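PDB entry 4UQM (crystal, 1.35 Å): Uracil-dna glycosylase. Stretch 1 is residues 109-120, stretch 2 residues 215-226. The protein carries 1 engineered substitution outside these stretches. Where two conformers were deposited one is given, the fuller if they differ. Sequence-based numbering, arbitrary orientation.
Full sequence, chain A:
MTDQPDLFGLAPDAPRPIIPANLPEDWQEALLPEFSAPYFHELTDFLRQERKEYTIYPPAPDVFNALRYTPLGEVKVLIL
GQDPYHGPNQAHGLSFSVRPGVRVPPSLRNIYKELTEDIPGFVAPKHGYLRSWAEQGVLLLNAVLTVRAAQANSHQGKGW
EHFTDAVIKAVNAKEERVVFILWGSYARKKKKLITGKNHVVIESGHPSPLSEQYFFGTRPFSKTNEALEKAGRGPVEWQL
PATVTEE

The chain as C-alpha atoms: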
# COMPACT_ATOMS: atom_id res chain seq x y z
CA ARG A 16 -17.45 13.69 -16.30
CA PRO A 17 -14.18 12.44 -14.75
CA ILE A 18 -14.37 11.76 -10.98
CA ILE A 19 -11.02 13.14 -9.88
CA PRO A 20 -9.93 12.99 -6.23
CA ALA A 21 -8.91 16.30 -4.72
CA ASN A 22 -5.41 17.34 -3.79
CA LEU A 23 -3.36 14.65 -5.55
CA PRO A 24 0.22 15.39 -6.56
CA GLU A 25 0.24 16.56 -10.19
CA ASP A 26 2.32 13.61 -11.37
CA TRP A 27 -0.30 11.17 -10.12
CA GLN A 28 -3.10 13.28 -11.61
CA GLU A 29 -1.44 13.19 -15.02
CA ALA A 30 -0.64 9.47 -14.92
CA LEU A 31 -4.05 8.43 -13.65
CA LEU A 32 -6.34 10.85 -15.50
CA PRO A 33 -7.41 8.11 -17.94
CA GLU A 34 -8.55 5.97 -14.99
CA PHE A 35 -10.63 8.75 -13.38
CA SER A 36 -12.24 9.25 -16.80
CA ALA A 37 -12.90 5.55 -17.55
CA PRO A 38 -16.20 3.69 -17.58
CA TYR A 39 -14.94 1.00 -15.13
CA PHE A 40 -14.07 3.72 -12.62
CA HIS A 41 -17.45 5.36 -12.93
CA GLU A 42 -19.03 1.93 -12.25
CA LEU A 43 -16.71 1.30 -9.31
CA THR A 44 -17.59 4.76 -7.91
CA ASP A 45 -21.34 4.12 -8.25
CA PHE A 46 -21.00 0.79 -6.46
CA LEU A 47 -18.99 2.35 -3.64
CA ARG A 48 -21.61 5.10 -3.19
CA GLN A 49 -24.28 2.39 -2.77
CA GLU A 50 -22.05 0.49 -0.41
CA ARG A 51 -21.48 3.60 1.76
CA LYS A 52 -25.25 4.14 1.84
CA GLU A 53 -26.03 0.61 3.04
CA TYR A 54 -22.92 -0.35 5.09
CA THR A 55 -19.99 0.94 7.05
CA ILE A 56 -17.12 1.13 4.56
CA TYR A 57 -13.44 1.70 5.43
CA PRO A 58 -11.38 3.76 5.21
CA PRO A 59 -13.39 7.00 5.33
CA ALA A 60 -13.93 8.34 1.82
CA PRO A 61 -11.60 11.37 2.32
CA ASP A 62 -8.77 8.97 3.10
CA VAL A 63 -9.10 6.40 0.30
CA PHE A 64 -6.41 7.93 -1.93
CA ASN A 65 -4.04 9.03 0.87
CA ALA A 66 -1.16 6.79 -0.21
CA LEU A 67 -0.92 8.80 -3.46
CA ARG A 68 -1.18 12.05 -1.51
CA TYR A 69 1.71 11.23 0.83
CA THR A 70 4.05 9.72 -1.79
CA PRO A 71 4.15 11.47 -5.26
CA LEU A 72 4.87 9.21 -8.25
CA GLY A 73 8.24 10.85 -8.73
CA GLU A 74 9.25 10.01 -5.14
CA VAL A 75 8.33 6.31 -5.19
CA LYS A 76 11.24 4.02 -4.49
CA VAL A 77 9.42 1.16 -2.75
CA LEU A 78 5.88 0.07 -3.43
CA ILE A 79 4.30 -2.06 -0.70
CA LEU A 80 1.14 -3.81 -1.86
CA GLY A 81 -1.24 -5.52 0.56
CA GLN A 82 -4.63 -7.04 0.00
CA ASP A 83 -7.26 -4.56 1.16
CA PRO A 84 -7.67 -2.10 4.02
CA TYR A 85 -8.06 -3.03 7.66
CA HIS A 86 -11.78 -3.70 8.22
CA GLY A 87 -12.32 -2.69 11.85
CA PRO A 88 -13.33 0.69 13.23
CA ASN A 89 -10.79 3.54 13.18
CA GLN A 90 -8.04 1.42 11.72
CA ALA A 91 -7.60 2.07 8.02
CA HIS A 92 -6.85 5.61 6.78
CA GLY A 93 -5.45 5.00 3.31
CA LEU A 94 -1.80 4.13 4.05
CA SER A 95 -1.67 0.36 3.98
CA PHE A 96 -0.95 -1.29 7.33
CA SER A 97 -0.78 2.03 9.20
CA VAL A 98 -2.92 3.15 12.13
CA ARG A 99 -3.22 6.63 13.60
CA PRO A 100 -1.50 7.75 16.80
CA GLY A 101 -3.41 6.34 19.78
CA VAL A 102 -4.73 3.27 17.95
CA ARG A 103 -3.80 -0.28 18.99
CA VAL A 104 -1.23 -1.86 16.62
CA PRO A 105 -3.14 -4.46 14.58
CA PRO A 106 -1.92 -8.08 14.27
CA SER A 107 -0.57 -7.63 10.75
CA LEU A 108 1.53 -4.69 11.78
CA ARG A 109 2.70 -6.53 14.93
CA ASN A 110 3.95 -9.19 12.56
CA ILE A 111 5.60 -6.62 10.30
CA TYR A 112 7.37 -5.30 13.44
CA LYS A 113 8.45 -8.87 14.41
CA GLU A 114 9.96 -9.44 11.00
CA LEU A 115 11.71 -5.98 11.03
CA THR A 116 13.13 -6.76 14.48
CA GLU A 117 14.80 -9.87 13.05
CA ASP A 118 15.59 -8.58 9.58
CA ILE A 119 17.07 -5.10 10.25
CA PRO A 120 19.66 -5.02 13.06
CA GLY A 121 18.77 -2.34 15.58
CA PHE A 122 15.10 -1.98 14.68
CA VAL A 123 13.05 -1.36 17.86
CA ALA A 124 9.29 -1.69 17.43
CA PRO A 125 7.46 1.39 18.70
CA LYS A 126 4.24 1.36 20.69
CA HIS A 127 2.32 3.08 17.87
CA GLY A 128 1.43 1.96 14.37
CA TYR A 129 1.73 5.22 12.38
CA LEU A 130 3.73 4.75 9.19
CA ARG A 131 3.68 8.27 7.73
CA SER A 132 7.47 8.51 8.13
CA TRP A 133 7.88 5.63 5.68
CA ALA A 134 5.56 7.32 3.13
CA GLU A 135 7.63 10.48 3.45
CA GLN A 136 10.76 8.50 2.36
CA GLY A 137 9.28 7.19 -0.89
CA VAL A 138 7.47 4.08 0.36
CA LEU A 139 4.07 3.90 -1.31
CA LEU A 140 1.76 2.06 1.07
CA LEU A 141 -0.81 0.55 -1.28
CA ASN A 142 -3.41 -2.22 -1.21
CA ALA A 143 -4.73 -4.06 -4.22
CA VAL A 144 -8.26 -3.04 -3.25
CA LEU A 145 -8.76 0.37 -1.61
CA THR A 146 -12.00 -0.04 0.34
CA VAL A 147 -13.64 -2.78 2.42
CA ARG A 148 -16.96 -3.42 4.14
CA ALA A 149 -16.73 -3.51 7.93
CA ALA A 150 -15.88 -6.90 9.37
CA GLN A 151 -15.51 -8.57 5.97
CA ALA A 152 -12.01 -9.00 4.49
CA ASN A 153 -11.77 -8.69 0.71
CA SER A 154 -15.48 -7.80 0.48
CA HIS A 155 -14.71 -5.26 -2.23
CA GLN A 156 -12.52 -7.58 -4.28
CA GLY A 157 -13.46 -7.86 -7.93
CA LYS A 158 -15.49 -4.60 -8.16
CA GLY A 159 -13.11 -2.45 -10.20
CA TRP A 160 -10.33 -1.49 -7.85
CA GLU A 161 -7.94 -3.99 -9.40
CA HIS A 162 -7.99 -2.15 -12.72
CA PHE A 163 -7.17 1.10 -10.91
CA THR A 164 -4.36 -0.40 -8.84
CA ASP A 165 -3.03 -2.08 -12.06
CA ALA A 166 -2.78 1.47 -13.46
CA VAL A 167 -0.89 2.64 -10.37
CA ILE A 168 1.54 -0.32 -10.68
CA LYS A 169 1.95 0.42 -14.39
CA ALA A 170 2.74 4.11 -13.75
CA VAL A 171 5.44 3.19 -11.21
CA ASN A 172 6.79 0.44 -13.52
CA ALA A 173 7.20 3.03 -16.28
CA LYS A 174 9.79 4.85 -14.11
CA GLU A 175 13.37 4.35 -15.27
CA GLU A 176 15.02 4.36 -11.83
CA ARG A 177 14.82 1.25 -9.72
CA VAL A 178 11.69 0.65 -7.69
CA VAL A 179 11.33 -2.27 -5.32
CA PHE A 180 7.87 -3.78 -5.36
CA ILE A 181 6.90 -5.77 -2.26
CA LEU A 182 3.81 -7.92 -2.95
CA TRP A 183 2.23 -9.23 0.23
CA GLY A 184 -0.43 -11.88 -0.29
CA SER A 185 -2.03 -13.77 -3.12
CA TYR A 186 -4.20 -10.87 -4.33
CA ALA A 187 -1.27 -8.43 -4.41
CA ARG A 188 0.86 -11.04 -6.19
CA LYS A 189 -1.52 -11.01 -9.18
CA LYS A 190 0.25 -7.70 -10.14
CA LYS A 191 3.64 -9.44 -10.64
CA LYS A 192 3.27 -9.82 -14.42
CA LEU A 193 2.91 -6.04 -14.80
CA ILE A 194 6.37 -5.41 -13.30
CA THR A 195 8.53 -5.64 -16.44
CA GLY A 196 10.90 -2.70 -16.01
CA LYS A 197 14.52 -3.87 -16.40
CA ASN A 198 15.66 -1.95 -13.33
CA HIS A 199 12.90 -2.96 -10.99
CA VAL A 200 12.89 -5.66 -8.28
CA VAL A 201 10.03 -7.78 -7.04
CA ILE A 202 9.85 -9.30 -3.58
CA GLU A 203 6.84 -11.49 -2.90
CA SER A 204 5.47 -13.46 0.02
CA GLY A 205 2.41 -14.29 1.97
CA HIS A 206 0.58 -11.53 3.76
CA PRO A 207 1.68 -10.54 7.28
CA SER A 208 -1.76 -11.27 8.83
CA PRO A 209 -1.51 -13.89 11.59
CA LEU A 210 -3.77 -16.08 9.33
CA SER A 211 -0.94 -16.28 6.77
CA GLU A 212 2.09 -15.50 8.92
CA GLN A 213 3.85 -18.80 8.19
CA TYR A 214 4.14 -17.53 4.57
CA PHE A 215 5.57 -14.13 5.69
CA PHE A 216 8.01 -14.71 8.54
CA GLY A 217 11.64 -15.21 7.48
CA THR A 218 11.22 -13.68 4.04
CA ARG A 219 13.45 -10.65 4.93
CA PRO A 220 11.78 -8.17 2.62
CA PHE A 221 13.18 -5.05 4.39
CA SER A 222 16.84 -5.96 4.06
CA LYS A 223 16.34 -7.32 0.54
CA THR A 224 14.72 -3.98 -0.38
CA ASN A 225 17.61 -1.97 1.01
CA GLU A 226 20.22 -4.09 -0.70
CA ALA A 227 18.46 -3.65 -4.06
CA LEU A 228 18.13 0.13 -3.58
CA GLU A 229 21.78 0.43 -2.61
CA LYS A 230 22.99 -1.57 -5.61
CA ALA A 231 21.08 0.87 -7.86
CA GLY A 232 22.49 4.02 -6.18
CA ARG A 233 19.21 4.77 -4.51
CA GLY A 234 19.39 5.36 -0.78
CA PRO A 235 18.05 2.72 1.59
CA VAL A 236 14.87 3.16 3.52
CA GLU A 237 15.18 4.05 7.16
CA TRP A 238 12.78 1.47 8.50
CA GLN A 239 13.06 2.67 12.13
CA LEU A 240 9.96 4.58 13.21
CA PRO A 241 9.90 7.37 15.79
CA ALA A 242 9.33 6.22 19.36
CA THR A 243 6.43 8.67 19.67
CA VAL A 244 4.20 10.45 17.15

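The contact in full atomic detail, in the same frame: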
# COMPACT_ATOMS: atom_id res chain seq x y z
N ARG A 109 1.86 -5.85 13.93
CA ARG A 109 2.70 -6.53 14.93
C ARG A 109 3.62 -7.50 14.27
O ARG A 109 4.77 -7.62 14.67
CB ARG A 109 1.86 -7.27 15.94
CG ARG A 109 1.07 -6.34 16.78
CD ARG A 109 0.49 -7.00 17.97
NE ARG A 109 -0.42 -6.03 18.51
CZ ARG A 109 -0.06 -5.03 19.30
NH1 ARG A 109 1.23 -4.88 19.72
NH2 ARG A 109 -1.02 -4.22 19.69
N ASN A 110 3.11 -8.22 13.26
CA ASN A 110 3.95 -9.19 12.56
C ASN A 110 4.99 -8.51 11.69
O ASN A 110 6.13 -8.97 11.63
CB ASN A 110 3.08 -10.14 11.76
CG ASN A 110 2.41 -11.17 12.63
OD1 ASN A 110 2.78 -11.37 13.78
ND2 ASN A 110 1.45 -11.89 12.07
N ILE A 111 4.64 -7.43 10.99
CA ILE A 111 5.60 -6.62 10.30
C ILE A 111 6.74 -6.21 11.25
O ILE A 111 7.94 -6.27 10.89
CB ILE A 111 4.93 -5.41 9.61
CG1 ILE A 111 4.16 -5.85 8.36
CG2 ILE A 111 5.94 -4.32 9.23
CD1 ILE A 111 3.14 -4.83 7.93
N TYR A 112 6.37 -5.69 12.41
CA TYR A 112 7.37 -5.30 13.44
C TYR A 112 8.25 -6.48 13.88
O TYR A 112 9.47 -6.31 14.07
CB TYR A 112 6.71 -4.66 14.64
CG TYR A 112 6.15 -3.25 14.47
CD1 TYR A 112 6.35 -2.50 13.30
CD2 TYR A 112 5.37 -2.67 15.47
CE1 TYR A 112 5.85 -1.24 13.16
CE2 TYR A 112 4.85 -1.38 15.34
CZ TYR A 112 5.10 -0.66 14.19
OH TYR A 112 4.59 0.60 14.06
N LYS A 113 7.68 -7.67 14.02
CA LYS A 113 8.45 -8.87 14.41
C LYS A 113 9.48 -9.18 13.35
O LYS A 113 10.65 -9.47 13.65
CB LYS A 113 7.54 -10.11 14.65
CG LYS A 113 6.73 -10.08 15.94
CD LYS A 113 5.80 -11.29 16.08
CE LYS A 113 4.40 -10.89 16.51
NZ LYS A 113 3.46 -12.04 16.61
N GLU A 114 9.07 -9.14 12.09
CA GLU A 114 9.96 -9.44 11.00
C GLU A 114 11.07 -8.37 10.88
O GLU A 114 12.26 -8.70 10.68
CB GLU A 114 9.16 -9.60 9.71
CG GLU A 114 10.03 -9.94 8.50
CD GLU A 114 10.66 -11.30 8.53
OE1 GLU A 114 10.22 -12.17 9.30
OE2 GLU A 114 11.62 -11.52 7.72
N LEU A 115 10.71 -7.09 11.00
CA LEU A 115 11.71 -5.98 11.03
C LEU A 115 12.72 -6.15 12.14
O LEU A 115 13.91 -5.93 11.93
CB LEU A 115 10.98 -4.65 11.19
CG LEU A 115 10.51 -3.99 9.90
CD1 LEU A 115 9.52 -2.88 10.19
CD2 LEU A 115 11.72 -3.44 9.11
N THR A 116 12.26 -6.56 13.32
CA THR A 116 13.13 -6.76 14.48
C THR A 116 14.19 -7.82 14.15
O THR A 116 15.34 -7.64 14.51
CB THR A 116 12.30 -7.14 15.71
OG1 THR A 116 11.47 -6.02 16.05
CG2 THR A 116 13.18 -7.49 16.94
N GLU A 117 13.83 -8.86 13.41
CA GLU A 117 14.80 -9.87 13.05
C GLU A 117 15.61 -9.51 11.81
O GLU A 117 16.76 -9.92 11.72
CB GLU A 117 14.09 -11.20 12.82
CG GLU A 117 13.37 -11.75 14.03
CD GLU A 117 14.21 -11.80 15.31
OE1 GLU A 117 15.30 -12.41 15.32
OE2 GLU A 117 13.79 -11.19 16.34
N ASP A 118 15.02 -8.77 10.88
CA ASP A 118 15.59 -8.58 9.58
C ASP A 118 16.60 -7.40 9.53
O ASP A 118 17.55 -7.43 8.76
CB ASP A 118 14.44 -8.30 8.59
CG ASP A 118 14.88 -8.27 7.15
OD1 ASP A 118 15.92 -8.92 6.81
OD2 ASP A 118 14.18 -7.59 6.33
N ILE A 119 16.29 -6.34 10.26
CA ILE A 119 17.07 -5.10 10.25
C ILE A 119 17.67 -4.92 11.66
O ILE A 119 17.01 -4.47 12.58
CB ILE A 119 16.15 -3.87 9.91
CG1 ILE A 119 15.49 -4.01 8.53
CG2 ILE A 119 16.90 -2.54 10.04
CD1 ILE A 119 16.43 -3.93 7.36
N PRO A 120 18.97 -5.17 11.80
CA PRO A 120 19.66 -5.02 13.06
C PRO A 120 19.43 -3.66 13.65
O PRO A 120 19.50 -2.66 12.92
CB PRO A 120 21.14 -5.22 12.69
CG PRO A 120 21.09 -6.08 11.48
CD PRO A 120 19.85 -5.69 10.76
N PHE A 215 4.95 -15.47 5.59
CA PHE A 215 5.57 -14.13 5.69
C PHE A 215 6.86 -14.11 6.51
O PHE A 215 7.87 -13.54 6.07
CB PHE A 215 4.55 -13.17 6.30
CG PHE A 215 5.12 -11.81 6.63
CD1 PHE A 215 5.37 -10.89 5.63
CD2 PHE A 215 5.41 -11.44 7.95
CE1 PHE A 215 5.90 -9.63 5.92
CE2 PHE A 215 5.98 -10.19 8.26
CZ PHE A 215 6.21 -9.31 7.23
N PHE A 216 6.83 -14.73 7.69
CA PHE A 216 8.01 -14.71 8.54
C PHE A 216 9.21 -15.33 7.85
O PHE A 216 9.10 -16.35 7.19
CB PHE A 216 7.75 -15.43 9.84
CG PHE A 216 6.83 -14.72 10.77
CD1 PHE A 216 6.83 -13.32 10.93
CD2 PHE A 216 5.99 -15.48 11.57
CE1 PHE A 216 5.98 -12.71 11.84
CE2 PHE A 216 5.16 -14.86 12.51
CZ PHE A 216 5.15 -13.48 12.61
N GLY A 217 10.36 -14.68 8.03
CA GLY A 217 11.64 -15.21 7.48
C GLY A 217 11.92 -14.83 6.04
O GLY A 217 13.00 -15.15 5.48
N THR A 218 11.03 -14.04 5.42
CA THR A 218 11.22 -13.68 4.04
C THR A 218 12.13 -12.44 3.86
O THR A 218 12.54 -12.13 2.73
CB THR A 218 9.88 -13.45 3.33
OG1 THR A 218 9.12 -12.45 4.03
CG2 THR A 218 9.11 -14.79 3.29
N ARG A 219 12.45 -11.76 4.95
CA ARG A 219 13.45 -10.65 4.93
C ARG A 219 13.25 -9.60 3.86
O ARG A 219 14.17 -9.24 3.17
CB ARG A 219 14.84 -11.27 4.80
CG ARG A 219 15.18 -12.16 5.98
CD ARG A 219 16.68 -12.37 6.16
NE ARG A 219 17.28 -11.13 6.68
CZ ARG A 219 18.55 -10.84 6.87
NH1 ARG A 219 19.52 -11.72 6.64
NH2 ARG A 219 18.86 -9.63 7.33
N PRO A 220 12.03 -9.07 3.74
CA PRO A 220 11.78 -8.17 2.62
C PRO A 220 12.49 -6.80 2.80
O PRO A 220 12.76 -6.10 1.84
CB PRO A 220 10.27 -8.04 2.64
CG PRO A 220 9.90 -8.23 4.08
CD PRO A 220 10.83 -9.28 4.56
N PHE A 221 12.71 -6.41 4.05
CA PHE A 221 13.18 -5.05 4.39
C PHE A 221 14.67 -4.91 4.06
O PHE A 221 15.11 -3.94 3.39
CB PHE A 221 12.82 -4.72 5.84
CG PHE A 221 11.37 -4.97 6.17
CD1 PHE A 221 10.36 -4.13 5.65
CD2 PHE A 221 11.01 -6.08 6.90
CE1 PHE A 221 9.02 -4.39 5.89
CE2 PHE A 221 9.64 -6.33 7.16
CZ PHE A 221 8.67 -5.49 6.62
N SER A 222 15.44 -5.93 4.42
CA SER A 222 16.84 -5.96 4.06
C SER A 222 17.04 -6.19 2.56
O SER A 222 17.91 -5.58 1.95
CB SER A 222 17.61 -6.99 4.87
OG SER A 222 17.11 -8.27 4.64
N LYS A 223 16.26 -7.10 1.98
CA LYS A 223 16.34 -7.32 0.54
C LYS A 223 16.04 -6.02 -0.21
O LYS A 223 16.74 -5.67 -1.15
CB LYS A 223 15.38 -8.43 0.09
CG LYS A 223 15.84 -9.79 0.52
CD LYS A 223 14.79 -10.83 0.25
CE LYS A 223 15.24 -12.22 0.65
NZ LYS A 223 14.07 -13.12 0.74
N THR A 224 15.04 -5.25 0.27
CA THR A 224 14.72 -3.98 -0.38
C THR A 224 15.91 -3.02 -0.33
O THR A 224 16.27 -2.39 -1.33
CB THR A 224 13.48 -3.36 0.31
OG1 THR A 224 12.35 -4.17 0.02
CG2 THR A 224 13.22 -1.93 -0.17
N ASN A 225 16.51 -2.90 0.84
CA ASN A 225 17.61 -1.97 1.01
C ASN A 225 18.83 -2.36 0.20
O ASN A 225 19.49 -1.49 -0.39
CB ASN A 225 17.93 -1.73 2.46
CG ASN A 225 16.94 -0.79 3.12
OD1 ASN A 225 16.11 -0.21 2.45
ND2 ASN A 225 17.05 -0.64 4.43
N GLU A 226 19.09 -3.65 0.10
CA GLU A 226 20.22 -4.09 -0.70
C GLU A 226 20.00 -3.76 -2.19
O GLU A 226 20.89 -3.25 -2.86
CB GLU A 226 20.46 -5.58 -0.46
CG GLU A 226 21.61 -6.17 -1.28
CD GLU A 226 21.89 -7.64 -0.95
OE1 GLU A 226 21.18 -8.20 -0.06
OE2 GLU A 226 22.84 -8.22 -1.55

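Two carboxylates on one helix, a single turn apart, organise almost all the polar chemistry of this contact, and they do so largely by receiving backbone NH groups from a segment more than a hundred residues away in sequence. The general principle is that some amides in a tight turn, and those in the first turn of a helix, lack acceptors within their own secondary structure, so an acidic side chain from a neighbouring element can supply them. In the uracil-DNA glycosylase of entry 4UQM, Glu-114 serves the turn and the N-cap residue after it, and Asp-118 the first amides of the helix.

The turn runs from Phe-215 to Thr-218 and is of type II, with Gly-217 at a phi of 86°, a value that by itself favours glycine. Glu-114, with chi1 t and chi2 p, spreads its carboxylate along this backbone. Its OE1 accepts a nearly straight hydrogen bond from Gly-217 N at 2.8 Å, the N-H...O angle being 172°, while its OE2 accepts one from Arg-219 N at 2.9 Å. Thr-218 N lies 3.5 Å from Glu-114 OE2, but at a poor angle, and makes no hydrogen bond to it; it bonds instead to Phe-215 O within the turn, 3.3 Å away.

Arg-219 occupies the N-cap position of the second helix, and Asp-118 reaches the amides just beyond it. Asp-118 OD2 takes a hydrogen bond from Ser-222 N at 2.8 Å and a weak one from Phe-221 N at 3.0 Å, where the angle falls to 122°. The other oxygen, OD1, is busier still: Ser-222 OG donates to Asp-118 OD1 at 2.6 Å, and Arg-219 NE forms a salt bridge with the same atom, also at 2.6 Å. The carboxylate oxygen approaches the guanidinium at its edge, near its plane, where the N-H bonds point. Arg-219 NH2 adds a weak bond to Asp-118 OD1 at 3.1 Å and a better one to the backbone Asp-118 O at 2.9 Å, so the arginine holds both side chain and main chain at the last residue of the first helix.

Beside these polar groups lies Phe-221, a knob in a hole formed by Ile-111, Glu-114, Leu-115 and Asp-118. Leu-115 CD2 sits over one face of the ring in a CH-pi contact, 3.7 Å from the centroid and 3.3 Å from Phe-221 CG. Glu-114 CG meets the ring edge, 3.9 Å from Phe-221 CE2, so the aliphatic part of the glutamate packs while its carboxylate bonds. Beyond the helix end, Ile-119 CG1 touches Phe-221 CB at 3.9 Å.

Phe-215 extends the apolar packing, with its CZ 4.2 Å from Ile-111 CG1. The helix axes approach to 9.3 Å at 58°, and the contact buries 678 Å², both sides summed, combining an aromatic knob with acidic side chains that satisfy backbone donors.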